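Cfl (PDB 7A9J) probably activates carboxylic acids at the expense of ATP, as a coronafacic acid ligase of the AMP-binding enzyme family, and binds an ethyl-oxo-indene carboxylic acid here. Local coordinates at residues S26-H31 with A248-G253; E439-L444 with A452-S457; E465-L470 with K496-Y501. The protein carries 1 engineered substitution. One frame throughout, in Å; residues are numbered along the deposited sequence.

Interaction 1 of 3, residues S26-H31 with A248-G253; sequences SSFRKH and AALQKG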
ATOM      1  N   SER A  26     -23.475  -4.013   5.342  1.00 30.40           N
ATOM      2  CA  SER A  26     -24.308  -4.798   6.247  1.00 34.76           C
ATOM      3  C   SER A  26     -23.441  -5.632   7.184  1.00 32.67           C
ATOM      4  O   SER A  26     -23.845  -5.918   8.312  1.00 34.12           O
ATOM      5  CB  SER A  26     -25.295  -5.648   5.452  1.00 35.36           C
ATOM      6  OG  SER A  26     -24.593  -6.683   4.795  1.00 53.34           O
ATOM      7  N   SER A  27     -22.223  -5.999   6.758  0.59 31.08           N
ATOM      8  CA  SER A  27     -21.302  -6.669   7.671  0.59 28.93           C
ATOM      9  C   SER A  27     -20.862  -5.744   8.786  0.59 33.17           C
ATOM     10  O   SER A  27     -20.716  -6.175   9.936  0.59 32.39           O
ATOM     11  CB  SER A  27     -20.064  -7.179   6.900  0.59 28.81           C
ATOM     12  OG  SER A  27     -20.433  -8.268   6.098  0.59 28.80           O
ATOM     13  N   PHE A  28     -20.571  -4.484   8.456  1.00 30.79           N
ATOM     14  CA  PHE A  28     -20.239  -3.530   9.487  1.00 31.97           C
ATOM     15  C   PHE A  28     -21.414  -3.374  10.465  1.00 34.06           C
ATOM     16  O   PHE A  28     -21.234  -3.360  11.691  1.00 35.21           O
ATOM     17  CB  PHE A  28     -19.906  -2.152   8.865  1.00 30.87           C
ATOM     18  CG  PHE A  28     -19.784  -1.117   9.907  1.00 31.69           C
ATOM     19  CD1 PHE A  28     -18.641  -1.064  10.642  1.00 30.38           C
ATOM     20  CD2 PHE A  28     -20.894  -0.275  10.256  1.00 31.00           C
ATOM     21  CE1 PHE A  28     -18.487  -0.149  11.672  1.00 30.80           C
ATOM     22  CE2 PHE A  28     -20.779   0.615  11.293  1.00 31.24           C
ATOM     23  CZ  PHE A  28     -19.578   0.698  12.021  1.00 30.43           C
ATOM     24  N   ARG A  29     -22.616  -3.178   9.914  1.00 30.49           N
ATOM     25  CA  ARG A  29     -23.813  -2.901  10.724  1.00 32.82           C
ATOM     26  C   ARG A  29     -24.046  -4.020  11.715  1.00 35.56           C
ATOM     27  O   ARG A  29     -24.292  -3.779  12.917  1.00 36.87           O
ATOM     28  CB  ARG A  29     -25.022  -2.784   9.802  1.00 29.40           C
ATOM     29  CG  ARG A  29     -26.354  -2.460  10.660  1.00 28.47           C
ATOM     30  CD  ARG A  29     -27.544  -2.365   9.684  1.00 34.04           C
ATOM     31  NE  ARG A  29     -28.782  -2.418  10.501  1.00 41.85           N
ATOM     32  CZ  ARG A  29     -29.254  -3.535  11.047  1.00 44.46           C
ATOM     33  NH1 ARG A  29     -28.624  -4.695  10.865  1.00 47.49           N
ATOM     34  NH2 ARG A  29     -30.382  -3.500  11.757  1.00 46.31           N
ATOM     35  N   LYS A  30     -24.016  -5.248  11.210  1.00 36.85           N
ATOM     36  CA  LYS A  30     -24.257  -6.414  12.041  1.00 39.69           C
ATOM     37  C   LYS A  30     -23.289  -6.407  13.211  1.00 51.71           C
ATOM     38  O   LYS A  30     -23.703  -6.479  14.374  1.00 45.05           O
ATOM     39  CB  LYS A  30     -24.127  -7.686  11.218  1.00 45.40           C
ATOM     40  CG  LYS A  30     -24.462  -8.957  11.998  1.00 49.47           C
ATOM     41  CD  LYS A  30     -24.013 -10.190  11.229  1.00 54.23           C
ATOM     42  CE  LYS A  30     -24.232 -11.450  12.070  1.00 60.75           C
ATOM     43  NZ  LYS A  30     -24.091 -12.659  11.224  1.00 74.11           N
ATOM     44  N   HIS A  31     -22.003  -6.188  12.926  1.00 42.80           N
ATOM     45  CA  HIS A  31     -21.050  -6.134  14.022  1.00 46.57           C
ATOM     46  C   HIS A  31     -21.286  -4.950  14.954  1.00 53.74           C
ATOM     47  O   HIS A  31     -21.218  -5.093  16.185  1.00 46.17           O
ATOM     48  CB  HIS A  31     -19.634  -6.103  13.499  1.00 40.11           C
ATOM     49  CG  HIS A  31     -18.643  -6.260  14.601  1.00 50.82           C
ATOM     50  ND1 HIS A  31     -18.203  -7.495  15.020  1.00 50.12           N
ATOM     51  CD2 HIS A  31     -18.111  -5.358  15.462  1.00 49.32           C
ATOM     52  CE1 HIS A  31     -17.409  -7.347  16.068  1.00 52.42           C
ATOM     53  NE2 HIS A  31     -17.344  -6.063  16.364  1.00 44.55           N
ATOM     54  N   ALA A 248     -11.733  -4.213   6.794  1.00 27.70           N
ATOM     55  CA  ALA A 248     -11.451  -5.552   7.294  1.00 22.72           C
ATOM     56  C   ALA A 248     -11.248  -5.544   8.796  1.00 25.32           C
ATOM     57  O   ALA A 248     -11.749  -6.447   9.474  1.00 26.22           O
ATOM     58  CB  ALA A 248     -10.176  -6.123   6.593  1.00 23.57           C
ATOM     59  N   ALA A 249     -10.540  -4.533   9.326  1.00 24.60           N
ATOM     60  CA  ALA A 249     -10.313  -4.460  10.764  1.00 23.50           C
ATOM     61  C   ALA A 249     -11.637  -4.301  11.517  1.00 25.73           C
ATOM     62  O   ALA A 249     -11.895  -4.996  12.484  1.00 27.33           O
ATOM     63  CB  ALA A 249      -9.432  -3.260  11.148  1.00 24.87           C
ATOM     64  N   LEU A 250     -12.478  -3.374  11.059  1.00 25.88           N
ATOM     65  CA  LEU A 250     -13.773  -3.157  11.711  1.00 25.96           C
ATOM     66  C   LEU A 250     -14.631  -4.405  11.644  1.00 29.47           C
ATOM     67  O   LEU A 250     -15.233  -4.781  12.649  1.00 29.05           O
ATOM     68  CB  LEU A 250     -14.485  -1.955  11.081  1.00 24.67           C
ATOM     69  CG  LEU A 250     -13.749  -0.627  11.291  1.00 26.04           C
ATOM     70  CD1 LEU A 250     -14.430   0.500  10.450  1.00 28.57           C
ATOM     71  CD2 LEU A 250     -13.781  -0.246  12.778  1.00 27.08           C
ATOM     72  N   GLN A 251     -14.639  -5.105  10.507  1.00 27.39           N
ATOM     73  CA  GLN A 251     -15.385  -6.363  10.399  1.00 29.00           C
ATOM     74  C   GLN A 251     -14.842  -7.470  11.293  1.00 32.14           C
ATOM     75  O   GLN A 251     -15.615  -8.298  11.778  1.00 36.87           O
ATOM     76  CB  GLN A 251     -15.393  -6.881   8.978  1.00 33.04           C
ATOM     77  CG  GLN A 251     -16.299  -6.091   8.150  1.00 30.73           C
ATOM     78  CD  GLN A 251     -16.295  -6.647   6.689  1.00 33.25           C
ATOM     79  OE1 GLN A 251     -16.189  -7.878   6.445  1.00 37.88           O
ATOM     80  NE2 GLN A 251     -16.377  -5.756   5.771  1.00 29.05           N
ATOM     81  N   LYS A 252     -13.569  -7.435  11.622  1.00 29.33           N
ATOM     82  CA  LYS A 252     -13.047  -8.362  12.636  1.00 29.95           C
ATOM     83  C   LYS A 252     -13.259  -7.858  14.065  1.00 31.88           C
ATOM     84  O   LYS A 252     -12.869  -8.550  15.022  1.00 32.98           O
ATOM     85  CB  LYS A 252     -11.547  -8.574  12.346  1.00 27.34           C
ATOM     86  CG  LYS A 252     -11.332  -9.330  11.030  1.00 32.64           C
ATOM     87  CD  LYS A 252      -9.815  -9.695  10.698  1.00 34.23           C
ATOM     88  CE  LYS A 252      -9.404 -10.843  11.549  1.00 43.42           C
ATOM     89  NZ  LYS A 252      -8.130 -11.257  11.101  1.00 39.33           N
ATOM     90  N   GLY A 253     -13.862  -6.688  14.232  1.00 30.25           N
ATOM     91  CA  GLY A 253     -14.130  -6.118  15.548  1.00 33.79           C
ATOM     92  C   GLY A 253     -12.965  -5.400  16.190  1.00 33.27           C
ATOM     93  O   GLY A 253     -13.049  -5.061  17.386  1.00 32.80           O
TER
HETATM   94  O   HOH W   1     -15.737  -5.551  18.471  1.00 45.25           O
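Ser27 is the first residue of 26-31 to meet 248-253, and it does so through carbon: its CB lies 3.8 Å from Gln251 CD. In the conformer given, Ser27 OG turns to the carbonyl oxygen of Asn23. Gln251, extended beyond CG, presents the flat face of its amide to that CB, which sits over CD. One residue on, the CA atoms of Phe28 and Gln251 come within 5.7 Å. The Phe28 ring presents its edge to Leu250, with CB of Leu250 near the ring plane and 4.3 Å from CD1. His31, a turn after Ser27, reaches across to the C-terminal end of the other helix. Its CG is anti to the backbone N (chi1 -171°), which carries the imidazole over the Schellman motif where Gly253, at positive phi, leaves the helix. Leu250 O and Gly253 N both lie about 4.0 Å above one face of the ring, offset toward its rim, while NE2 comes within 3.3 Å of Gly253 CA. At the ring edge and in its plane, a water lies 2.7 Å from His31 NE2 and donates to Gly253 O, bridging the two segments. The contact joins helix 24-34 to the end of helix 240-251; Phe50 of helix 50-66 touches both Phe28 and Leu250, strand 255-257 meets Leu250 through Val256, and Val210 of helix 203-214 packs on Gln251.

Interaction 2 of 3, residues E439-L444 with A452-S457; sequences EIENTL and ASVVFS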
ATOM      1  N   GLU A 439      19.067 -11.116  -5.988  1.00 33.84           N
ATOM      2  CA  GLU A 439      19.628 -12.283  -5.317  1.00 35.72           C
ATOM      3  C   GLU A 439      21.098 -12.050  -4.935  1.00 38.50           C
ATOM      4  O   GLU A 439      21.537 -12.429  -3.836  1.00 40.79           O
ATOM      5  CB  GLU A 439      19.484 -13.510  -6.240  1.00 43.15           C
ATOM      6  CG  GLU A 439      20.099 -14.807  -5.732  1.00 60.32           C
ATOM      7  CD  GLU A 439      20.515 -15.779  -6.864  1.00 71.76           C
ATOM      8  OE1 GLU A 439      19.835 -15.853  -7.914  1.00 61.00           O
ATOM      9  OE2 GLU A 439      21.548 -16.472  -6.710  1.00 84.05           O
ATOM     10  N   ILE A 440      21.873 -11.403  -5.818  1.00 39.60           N
ATOM     11  CA  ILE A 440      23.271 -11.140  -5.498  1.00 36.80           C
ATOM     12  C   ILE A 440      23.379 -10.137  -4.362  1.00 39.96           C
ATOM     13  O   ILE A 440      24.217 -10.294  -3.461  1.00 39.39           O
ATOM     14  CB  ILE A 440      24.032 -10.631  -6.731  1.00 36.70           C
ATOM     15  CG1 ILE A 440      23.959 -11.647  -7.862  1.00 42.18           C
ATOM     16  CG2 ILE A 440      25.501 -10.346  -6.348  1.00 38.69           C
ATOM     17  CD1 ILE A 440      24.501 -11.107  -9.163  1.00 41.66           C
ATOM     18  N   GLU A 441      22.571  -9.067  -4.421  1.00 36.18           N
ATOM     19  CA  GLU A 441      22.541  -8.064  -3.353  1.00 43.88           C
ATOM     20  C   GLU A 441      22.235  -8.703  -2.014  1.00 45.20           C
ATOM     21  O   GLU A 441      22.864  -8.372  -0.998  1.00 42.23           O
ATOM     22  CB  GLU A 441      21.489  -6.988  -3.667  1.00 35.60           C
ATOM     23  CG  GLU A 441      21.848  -6.067  -4.840  1.00 38.82           C
ATOM     24  CD  GLU A 441      20.630  -5.422  -5.501  1.00 47.35           C
ATOM     25  OE1 GLU A 441      19.506  -5.380  -4.889  1.00 43.47           O
ATOM     26  OE2 GLU A 441      20.802  -4.893  -6.606  1.00 38.81           O
ATOM     27  N   ASN A 442      21.280  -9.638  -1.987  1.00 38.88           N
ATOM     28  CA  ASN A 442      20.929 -10.261  -0.718  1.00 44.19           C
ATOM     29  C   ASN A 442      22.108 -11.015  -0.125  1.00 50.07           C
ATOM     30  O   ASN A 442      22.325 -10.980   1.083  1.00 45.31           O
ATOM     31  CB  ASN A 442      19.730 -11.194  -0.876  1.00 43.54           C
ATOM     32  CG  ASN A 442      19.364 -11.877   0.436  1.00 47.51           C
ATOM     33  OD1 ASN A 442      18.894 -11.233   1.387  1.00 48.32           O
ATOM     34  ND2 ASN A 442      19.600 -13.184   0.505  1.00 56.38           N
ATOM     35  N   THR A 443      22.907 -11.665  -0.967  1.00 42.84           N
ATOM     36  CA  THR A 443      24.093 -12.359  -0.478  1.00 54.26           C
ATOM     37  C   THR A 443      25.126 -11.372   0.051  1.00 46.35           C
ATOM     38  O   THR A 443      25.701 -11.573   1.123  1.00 49.70           O
ATOM     39  CB  THR A 443      24.683 -13.204  -1.611  1.00 51.54           C
ATOM     40  OG1 THR A 443      23.726 -14.202  -1.979  1.00 60.32           O
ATOM     41  CG2 THR A 443      25.985 -13.877  -1.145  1.00 51.59           C
ATOM     42  N   LEU A 444      25.384 -10.306  -0.712  1.00 44.59           N
ATOM     43  CA  LEU A 444      26.434  -9.352  -0.364  1.00 48.19           C
ATOM     44  C   LEU A 444      26.188  -8.725   0.993  1.00 55.02           C
ATOM     45  O   LEU A 444      27.086  -8.674   1.844  1.00 52.76           O
ATOM     46  CB  LEU A 444      26.517  -8.263  -1.439  1.00 45.40           C
ATOM     47  CG  LEU A 444      27.167  -8.694  -2.749  1.00 42.14           C
ATOM     48  CD1 LEU A 444      26.912  -7.650  -3.809  1.00 39.74           C
ATOM     49  CD2 LEU A 444      28.668  -8.947  -2.569  1.00 48.63           C
ATOM     50  N   ALA A 452      25.546  -1.934   2.490  1.00 58.43           N
ATOM     51  CA  ALA A 452      24.521  -1.880   1.468  1.00 55.89           C
ATOM     52  C   ALA A 452      25.201  -2.171   0.147  1.00 60.18           C
ATOM     53  O   ALA A 452      26.428  -2.114   0.029  1.00 50.68           O
ATOM     54  CB  ALA A 452      23.816  -0.526   1.424  1.00 53.00           C
ATOM     55  N   SER A 453      24.388  -2.491  -0.841  1.00 48.90           N
ATOM     56  CA  SER A 453      24.945  -2.878  -2.121  1.00 46.73           C
ATOM     57  C   SER A 453      23.853  -2.763  -3.166  1.00 47.22           C
ATOM     58  O   SER A 453      22.674  -2.962  -2.862  1.00 45.98           O
ATOM     59  CB  SER A 453      25.497  -4.307  -2.060  1.00 46.15           C
ATOM     60  OG  SER A 453      25.826  -4.724  -3.368  1.00 64.19           O
ATOM     61  N   VAL A 454      24.241  -2.412  -4.391  1.00 43.04           N
ATOM     62  CA  VAL A 454      23.345  -2.456  -5.540  1.00 36.14           C
ATOM     63  C   VAL A 454      24.121  -3.122  -6.682  1.00 41.06           C
ATOM     64  O   VAL A 454      25.283  -2.763  -6.935  1.00 38.47           O
ATOM     65  CB  VAL A 454      22.875  -1.052  -5.976  1.00 34.95           C
ATOM     66  CG1 VAL A 454      22.015  -1.148  -7.220  1.00 39.13           C
ATOM     67  CG2 VAL A 454      22.050  -0.358  -4.877  1.00 44.16           C
ATOM     68  N   VAL A 455      23.489  -4.093  -7.362  1.00 33.70           N
ATOM     69  CA  VAL A 455      24.129  -4.840  -8.456  1.00 32.28           C
ATOM     70  C   VAL A 455      23.417  -4.504  -9.763  1.00 34.76           C
ATOM     71  O   VAL A 455      22.191  -4.416  -9.801  1.00 33.51           O
ATOM     72  CB  VAL A 455      24.116  -6.359  -8.174  1.00 35.48           C
ATOM     73  CG1 VAL A 455      24.581  -7.179  -9.401  1.00 36.08           C
ATOM     74  CG2 VAL A 455      24.962  -6.694  -6.961  1.00 35.86           C
ATOM     75  N   PHE A 456      24.187  -4.276 -10.836  1.00 31.33           N
ATOM     76  CA  PHE A 456      23.607  -3.956 -12.132  1.00 28.41           C
ATOM     77  C   PHE A 456      24.602  -4.403 -13.204  1.00 30.97           C
ATOM     78  O   PHE A 456      25.696  -4.878 -12.902  1.00 34.97           O
ATOM     79  CB  PHE A 456      23.339  -2.458 -12.314  1.00 30.40           C
ATOM     80  CG  PHE A 456      24.573  -1.560 -12.077  1.00 32.50           C
ATOM     81  CD1 PHE A 456      24.874  -1.107 -10.804  1.00 37.18           C
ATOM     82  CD2 PHE A 456      25.412  -1.140 -13.155  1.00 30.80           C
ATOM     83  CE1 PHE A 456      25.971  -0.304 -10.564  1.00 38.67           C
ATOM     84  CE2 PHE A 456      26.523  -0.277 -12.910  1.00 36.18           C
ATOM     85  CZ  PHE A 456      26.802   0.122 -11.630  1.00 39.06           C
ATOM     86  N   SER A 457      24.206  -4.281 -14.451  1.00 31.25           N
ATOM     87  CA  SER A 457      25.165  -4.616 -15.492  1.00 29.58           C
ATOM     88  C   SER A 457      25.408  -3.432 -16.412  1.00 32.79           C
ATOM     89  O   SER A 457      24.622  -2.480 -16.463  1.00 34.16           O
ATOM     90  CB  SER A 457      24.702  -5.844 -16.323  1.00 37.07           C
ATOM     91  OG  SER A 457      23.577  -5.490 -17.130  1.00 35.67           O
TER
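Ile440, Glu441 and Leu444 meet Ser453 and Val455 where a helix packs on an edge strand of the four-stranded mixed sheet in the C-terminal domain of this AMP-binding enzyme. The helix and strand segments run nearly antiparallel, 151° between their directions, with axes 7.6 Å apart at closest approach.

Val455 is the residue met by all three helix side chains. It crosses Ile440 at about a right angle, and the same holds against Leu444. The methyl that does most of this work is CG2 of Val455, which lies 3.7 Å from Ile440 CG2 and 3.8 Å from Leu444 CD1. It is placed anti to the carbonyl carbon of Val455, whereas CG1, anti to the backbone N, faces Ile440 CD1. Leu444 CD1 also approaches the hydroxyl of Ser453; that OG is hydrogen-bonded to Leu470 O on the adjoining strand, which gives it a polar partner beside the leucine methyl. Further out, Leu444 packs on Ile484 and Leu488 of helix 481-491.

Glu441 combines apolar and polar contacts. Its CG lies beside its own backbone N, and the chain extends from there across the strand, CG passing 3.8 Å from Val455 CG2. The two carboxylate oxygens have different partners: OE1 forms a salt bridge with Arg517, which would probably favour the ionised form, and OE2 accepts a hydrogen bond from the strand backbone. That bond, Val455 N to Glu441 OE2, measures 2.9 Å, is nearly straight at 175°, and arrives on the anti side, 22° out of the carboxylate plane.

Interaction 3 of 3, residues E465-L470 with K496-Y501; sequences ERIIAL and KHPSEY
Ile467 O receives Ser499 N at 2.8 Å, and Ala469 N in turn donates to Glu500 O at 2.9 Å, so bonds run both ways between strand 465-470 and the chain entering the parallel strand at 500. The second is the straighter, 165° against 140°. Beside it, Tyr501 CA makes a CA-H...O contact with Ala469 O.

Among the side chains, Arg466 folds at chi3 (57°), and Ile468 CD1 lies 3.5 Å above one face of its guanidinium, offset toward the rim. The salt bridge from Arg466 NH1 to Glu500 OE1, 2.7 Å long, is clearly bent: it leaves in the guanidinium plane but meets the carboxylate from above its own plane. Thr536 OG1 is a second partner of that OE1. Tyr524 OH bonds to both residues, at Arg466 NH2 and Glu500 OE2, and probably helps fix their relative rotation. Ala469 CB touches both Pro498 CG and Tyr501 CD1, each 3.7 Å away. A water joins Ile467 N to Ser499 OG.

The two segments belong to a beta-alpha-beta unit whose helix, 481-491, covers Pro498 and Tyr501 through Leu488; strand 450-460 flanks 464-473 on its other side.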
ATOM      1  N   GLU A 465      27.044  -8.429 -21.478  1.00 33.66           N
ATOM      2  CA  GLU A 465      26.887  -7.668 -20.256  1.00 35.21           C
ATOM      3  C   GLU A 465      27.968  -8.049 -19.268  1.00 37.21           C
ATOM      4  O   GLU A 465      28.446  -9.184 -19.263  1.00 36.28           O
ATOM      5  CB  GLU A 465      25.522  -7.954 -19.554  1.00 37.10           C
ATOM      6  CG  GLU A 465      24.305  -7.491 -20.326  1.00 44.82           C
ATOM      7  CD  GLU A 465      22.993  -7.908 -19.602  1.00 42.75           C
ATOM      8  OE1 GLU A 465      22.717  -7.404 -18.493  1.00 44.31           O
ATOM      9  OE2 GLU A 465      22.238  -8.761 -20.109  1.00 49.49           O
ATOM     10  N   ARG A 466      28.279  -7.127 -18.364  1.00 33.79           N
ATOM     11  CA  ARG A 466      29.239  -7.391 -17.301  1.00 34.92           C
ATOM     12  C   ARG A 466      28.621  -6.921 -15.995  1.00 34.40           C
ATOM     13  O   ARG A 466      28.039  -5.833 -15.956  1.00 32.68           O
ATOM     14  CB  ARG A 466      30.540  -6.645 -17.590  1.00 41.01           C
ATOM     15  CG  ARG A 466      31.620  -6.769 -16.560  1.00 47.40           C
ATOM     16  CD  ARG A 466      32.954  -6.225 -17.138  1.00 39.72           C
ATOM     17  NE  ARG A 466      32.816  -4.845 -17.587  1.00 39.23           N
ATOM     18  CZ  ARG A 466      33.196  -3.774 -16.901  1.00 49.78           C
ATOM     19  NH1 ARG A 466      33.759  -3.907 -15.702  1.00 54.91           N
ATOM     20  NH2 ARG A 466      33.018  -2.566 -17.437  1.00 50.77           N
ATOM     21  N   ILE A 467      28.757  -7.731 -14.939  1.00 33.38           N
ATOM     22  CA  ILE A 467      28.092  -7.420 -13.669  1.00 35.88           C
ATOM     23  C   ILE A 467      28.956  -6.516 -12.816  1.00 36.68           C
ATOM     24  O   ILE A 467      30.127  -6.814 -12.558  1.00 38.76           O
ATOM     25  CB  ILE A 467      27.751  -8.714 -12.912  1.00 35.21           C
ATOM     26  CG1 ILE A 467      26.764  -9.523 -13.757  1.00 35.71           C
ATOM     27  CG2 ILE A 467      27.175  -8.399 -11.487  1.00 33.64           C
ATOM     28  CD1 ILE A 467      26.450 -10.879 -13.139  1.00 43.65           C
ATOM     29  N   ILE A 468      28.369  -5.411 -12.362  1.00 31.51           N
ATOM     30  CA  ILE A 468      29.038  -4.464 -11.478  1.00 33.27           C
ATOM     31  C   ILE A 468      28.347  -4.510 -10.120  1.00 35.23           C
ATOM     32  O   ILE A 468      27.106  -4.532 -10.049  1.00 35.01           O
ATOM     33  CB  ILE A 468      28.959  -3.043 -12.068  1.00 34.55           C
ATOM     34  CG1 ILE A 468      29.347  -3.046 -13.563  1.00 34.79           C
ATOM     35  CG2 ILE A 468      29.734  -2.057 -11.180  1.00 36.02           C
ATOM     36  CD1 ILE A 468      30.772  -3.544 -13.899  1.00 33.33           C
ATOM     37  N   ALA A 469      29.122  -4.474  -9.045  1.00 35.68           N
ATOM     38  CA  ALA A 469      28.527  -4.360  -7.710  1.00 39.98           C
ATOM     39  C   ALA A 469      28.934  -3.031  -7.094  1.00 40.55           C
ATOM     40  O   ALA A 469      30.133  -2.758  -6.929  1.00 42.27           O
ATOM     41  CB  ALA A 469      28.976  -5.513  -6.801  1.00 41.66           C
ATOM     42  N   LEU A 470      27.948  -2.222  -6.738  1.00 39.45           N
ATOM     43  CA  LEU A 470      28.193  -1.078  -5.876  1.00 42.94           C
ATOM     44  C   LEU A 470      28.162  -1.544  -4.426  1.00 49.16           C
ATOM     45  O   LEU A 470      27.179  -2.146  -3.986  1.00 48.96           O
ATOM     46  CB  LEU A 470      27.144  -0.007  -6.176  1.00 48.71           C
ATOM     47  CG  LEU A 470      27.316   1.474  -5.871  1.00 55.30           C
ATOM     48  CD1 LEU A 470      28.699   1.919  -6.287  1.00 58.18           C
ATOM     49  CD2 LEU A 470      26.257   2.230  -6.685  1.00 45.41           C
ATOM     50  N   LYS A 496      27.286 -15.851 -11.510  1.00 50.54           N
ATOM     51  CA  LYS A 496      26.546 -14.759 -10.885  1.00 45.26           C
ATOM     52  C   LYS A 496      27.465 -13.713 -10.261  1.00 39.74           C
ATOM     53  O   LYS A 496      26.979 -12.663  -9.807  1.00 44.38           O
ATOM     54  CB  LYS A 496      25.615 -15.331  -9.812  1.00 49.19           C
ATOM     55  CG  LYS A 496      24.623 -16.353 -10.320  1.00 50.28           C
ATOM     56  CD  LYS A 496      23.929 -16.995  -9.121  1.00 60.46           C
ATOM     57  CE  LYS A 496      22.911 -18.016  -9.531  1.00 68.79           C
ATOM     58  NZ  LYS A 496      22.275 -18.597  -8.310  1.00 60.47           N
ATOM     59  N   HIS A 497      28.759 -13.979 -10.220  1.00 42.69           N
ATOM     60  CA  HIS A 497      29.698 -13.123  -9.508  1.00 45.35           C
ATOM     61  C   HIS A 497      29.895 -11.789 -10.229  1.00 46.36           C
ATOM     62  O   HIS A 497      30.123 -11.765 -11.448  1.00 46.55           O
ATOM     63  CB  HIS A 497      31.071 -13.798  -9.403  1.00 53.88           C
ATOM     64  CG  HIS A 497      31.178 -14.856  -8.345  1.00 63.72           C
ATOM     65  ND1 HIS A 497      30.100 -15.594  -7.893  1.00 66.43           N
ATOM     66  CD2 HIS A 497      32.249 -15.284  -7.638  1.00 62.36           C
ATOM     67  CE1 HIS A 497      30.505 -16.436  -6.959  1.00 61.94           C
ATOM     68  NE2 HIS A 497      31.805 -16.267  -6.784  1.00 68.52           N
ATOM     69  N   PRO A 498      29.952 -10.691  -9.489  1.00 39.11           N
ATOM     70  CA  PRO A 498      30.317  -9.410 -10.100  1.00 38.43           C
ATOM     71  C   PRO A 498      31.689  -9.523 -10.738  1.00 42.75           C
ATOM     72  O   PRO A 498      32.561 -10.248 -10.255  1.00 43.41           O
ATOM     73  CB  PRO A 498      30.311  -8.432  -8.914  1.00 42.24           C
ATOM     74  CG  PRO A 498      29.326  -9.050  -7.913  1.00 42.71           C
ATOM     75  CD  PRO A 498      29.492 -10.555  -8.086  1.00 40.41           C
ATOM     76  N   SER A 499      31.838  -8.865 -11.872  1.00 40.41           N
ATOM     77  CA  SER A 499      33.157  -8.687 -12.463  1.00 46.25           C
ATOM     78  C   SER A 499      33.944  -7.535 -11.850  1.00 44.95           C
ATOM     79  O   SER A 499      35.158  -7.433 -12.083  1.00 49.63           O
ATOM     80  CB  SER A 499      32.998  -8.448 -13.959  1.00 43.65           C
ATOM     81  OG  SER A 499      32.593  -9.632 -14.613  1.00 49.06           O
ATOM     82  N   GLU A 500      33.307  -6.684 -11.058  1.00 42.92           N
ATOM     83  CA  GLU A 500      33.914  -5.445 -10.615  1.00 39.29           C
ATOM     84  C   GLU A 500      33.174  -4.930  -9.394  1.00 43.88           C
ATOM     85  O   GLU A 500      31.965  -5.105  -9.278  1.00 42.63           O
ATOM     86  CB  GLU A 500      33.847  -4.427 -11.729  1.00 49.02           C
ATOM     87  CG  GLU A 500      34.443  -3.106 -11.441  1.00 50.65           C
ATOM     88  CD  GLU A 500      34.485  -2.298 -12.723  1.00 59.69           C
ATOM     89  OE1 GLU A 500      35.148  -2.740 -13.686  1.00 53.95           O
ATOM     90  OE2 GLU A 500      33.804  -1.266 -12.789  1.00 47.80           O
ATOM     91  N   TYR A 501      33.916  -4.294  -8.500  1.00 46.66           N
ATOM     92  CA  TYR A 501      33.400  -3.742  -7.252  1.00 40.34           C
ATOM     93  C   TYR A 501      33.665  -2.241  -7.238  1.00 51.89           C
ATOM     94  O   TYR A 501      34.796  -1.806  -7.495  1.00 50.26           O
ATOM     95  CB  TYR A 501      34.089  -4.448  -6.061  1.00 49.13           C
ATOM     96  CG  TYR A 501      33.751  -5.909  -6.011  1.00 54.02           C
ATOM     97  CD1 TYR A 501      32.464  -6.306  -5.693  1.00 53.46           C
ATOM     98  CD2 TYR A 501      34.686  -6.893  -6.300  1.00 57.11           C
ATOM     99  CE1 TYR A 501      32.104  -7.621  -5.642  1.00 51.14           C
ATOM    100  CE2 TYR A 501      34.331  -8.254  -6.239  1.00 60.41           C
ATOM    101  CZ  TYR A 501      33.019  -8.592  -5.916  1.00 59.36           C
ATOM    102  OH  TYR A 501      32.575  -9.891  -5.859  1.00 60.14           O
TER
HETATM  103  O   HOH W   2      30.048 -10.292 -15.358  1.00 35.44           O

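Interactions 2 and 3 belong to one sheet of the C-terminal domain, their centres 9 Å apart. Strands 450-460 and 464-473 are neighbours in it, and the contacts touch directly: Val454 O lies 2.7 Å from Leu470 N, and Ser457 OG 2.5 Å from Glu465 OE1, both probable hydrogen bonds. A salt bridge between Glu439 and Lys496 also ties helix 437-445 to the segment 496-501. Interaction 1 stands apart in the AMP-binding region, on the opposite side of the chain's centre, its centre 44 Å from that of interaction 2 and 52 Å from that of interaction 3. Helix 240-251 connects it to the ligand: Pro240, Trp241 and Leu244 line the pocket, while the side chain of Gln251 is about 14 Å from the bound acid.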